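Local coordinates for protein 303aa long hypothetical esterase (Sulfolobus tokodaii, PDB 3AIN) that probably hydrolyses carboxylic esters, as a thermostable, dimeric carboxylesterase related to hormone-sensitive lipase, at residues V296-F299 with P300-Q304. The protein carries 1 engineered substitution. Sequence-based numbering, arbitrary orientation.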
loop_
_atom_site.group_PDB
_atom_site.type_symbol
_atom_site.label_atom_id
_atom_site.label_comp_id
_atom_site.label_asym_id
_atom_site.label_seq_id
_atom_site.Cartn_x
_atom_site.Cartn_y
_atom_site.Cartn_z
ATOM N N VAL A 296 12.720 -0.071 0.136
ATOM C CA VAL A 296 12.240 -1.407 -0.209
ATOM C C VAL A 296 13.383 -2.416 -0.267
ATOM O O VAL A 296 13.204 -3.581 0.109
ATOM C CB VAL A 296 11.479 -1.383 -1.539
ATOM C CG1 VAL A 296 11.157 -2.824 -2.000
ATOM C CG2 VAL A 296 10.168 -0.572 -1.370
ATOM N N SER A 297 14.583 -1.941 -0.590
ATOM C CA SER A 297 15.781 -2.797 -0.552
ATOM C C SER A 297 16.105 -3.232 0.858
ATOM O O SER A 297 16.792 -4.246 1.061
ATOM C CB SER A 297 16.982 -2.046 -1.144
ATOM O OG SER A 297 16.854 -2.008 -2.551
ATOM N N PHE A 298 15.733 -2.397 1.822
ATOM C CA PHE A 298 16.017 -2.683 3.227
ATOM C C PHE A 298 14.855 -3.358 3.956
ATOM O O PHE A 298 14.792 -3.310 5.182
ATOM C CB PHE A 298 16.458 -1.402 3.938
ATOM C CG PHE A 298 17.626 -0.739 3.282
ATOM C CD1 PHE A 298 18.861 -1.369 3.260
ATOM C CD2 PHE A 298 17.481 0.472 2.636
ATOM C CE1 PHE A 298 19.915 -0.825 2.563
ATOM C CE2 PHE A 298 18.545 1.038 1.963
ATOM C CZ PHE A 298 19.738 0.353 1.867
ATOM N N PHE A 299 14.066 -4.150 3.220
ATOM C CA PHE A 299 12.902 -4.832 3.785
ATOM C C PHE A 299 13.161 -5.700 5.015
ATOM O O PHE A 299 12.261 -5.872 5.819
ATOM C CB PHE A 299 12.125 -5.626 2.719
ATOM C CG PHE A 299 12.887 -6.805 2.158
ATOM C CD1 PHE A 299 12.714 -8.078 2.691
ATOM C CD2 PHE A 299 13.730 -6.649 1.067
ATOM C CE1 PHE A 299 13.409 -9.163 2.170
ATOM C CE2 PHE A 299 14.465 -7.719 0.556
ATOM C CZ PHE A 299 14.296 -8.987 1.106
ATOM N N PRO A 300 14.347 -6.333 5.119
ATOM C CA PRO A 300 14.549 -7.193 6.286
ATOM C C PRO A 300 14.490 -6.417 7.593
ATOM O O PRO A 300 14.266 -7.012 8.642
ATOM C CB PRO A 300 15.965 -7.764 6.071
ATOM C CG PRO A 300 16.184 -7.698 4.616
ATOM C CD PRO A 300 15.480 -6.420 4.177
ATOM N N PHE A 301 14.780 -5.125 7.555
ATOM C CA PHE A 301 14.829 -4.368 8.796
ATOM C C PHE A 301 14.049 -3.070 8.813
ATOM O O PHE A 301 13.935 -2.436 9.863
ATOM C CB PHE A 301 16.265 -4.114 9.237
ATOM C CG PHE A 301 17.215 -3.898 8.110
ATOM C CD1 PHE A 301 17.902 -4.972 7.560
ATOM C CD2 PHE A 301 17.576 -2.616 7.736
ATOM C CE1 PHE A 301 18.820 -4.781 6.549
ATOM C CE2 PHE A 301 18.518 -2.413 6.742
ATOM C CZ PHE A 301 19.127 -3.500 6.136
ATOM N N ILE A 302 13.466 -2.701 7.673
ATOM C CA ILE A 302 12.508 -1.594 7.625
ATOM C C ILE A 302 11.167 -2.220 7.247
ATOM O O ILE A 302 10.980 -2.688 6.116
ATOM C CB ILE A 302 12.910 -0.546 6.571
ATOM C CG1 ILE A 302 14.292 0.035 6.898
ATOM C CG2 ILE A 302 11.874 0.602 6.483
ATOM C CD1 ILE A 302 14.783 1.040 5.908
ATOM N N GLU A 303 10.282 -2.321 8.226
ATOM C CA GLU A 303 9.079 -3.138 8.063
ATOM C C GLU A 303 8.183 -2.583 6.960
ATOM O O GLU A 303 7.502 -3.342 6.250
ATOM C CB GLU A 303 8.307 -3.218 9.386
ATOM C CG GLU A 303 7.178 -4.235 9.379
ATOM C CD GLU A 303 7.679 -5.675 9.295
ATOM O OE1 GLU A 303 8.916 -5.890 9.231
ATOM O OE2 GLU A 303 6.851 -6.540 8.974
ATOM N N GLN A 304 8.187 -1.266 6.798
ATOM C CA GLN A 304 7.472 -0.639 5.675
ATOM C C GLN A 304 7.892 -1.156 4.302
ATOM O O GLN A 304 7.064 -1.218 3.376
ATOM C CB GLN A 304 7.626 0.882 5.702
ATOM C CG GLN A 304 7.041 1.540 6.957
ATOM C CD GLN A 304 8.114 1.837 8.023
ATOM O OE1 GLN A 304 9.042 1.048 8.227
ATOM N NE2 GLN A 304 7.958 2.972 8.728
#
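Phe298 O accepts two backbone hydrogen bonds, from Phe301 N at 3.0 Å and from Ile302 N at 2.9 Å, and so closes a tight turn that leads into helix 303-321 of this alpha/beta hydrolase fold. The i to i+3 bond defines a beta-turn over residues 298-301, and the i to i+4 bond extends it to Ile302, the N-cap residue. The two N-H groups reach the oxygen from opposite faces of the carbonyl plane, gripping it from both sides. Proline suits the position after Phe299: its ring holds phi at a value that fits this turn, and its nitrogen has no hydrogen to leave unmatched. The same carbonyl oxygen also lies over one face of the Phe301 ring, towards its rim. Phe299 is turned the other way, into the protein, where Leu112 and Ala115 of helix 110-120 and Ile309 of helix 303-321 pack on it. With chi1 at 67°, the Phe299 ring sits between its own backbone N and carbonyl carbon, which sets it beside the next residue: Pro300 CD makes a CH-pi contact 3.5 Å from the ring centroid, 19° off the normal. Replacing Phe299 by an alanine would probably leave a gap between the two helices and Pro300 without its aromatic partner. The side chains at the two ends of the turn also meet: the Phe298 and Phe301 rings lie rim to rim with planes at 37°, and Phe298 CD1 comes within 3.6 Å of Phe301 CZ. The CG1 branch of Ile302 runs out extended and brings CD1 to within 3.6 Å of Phe298 CB.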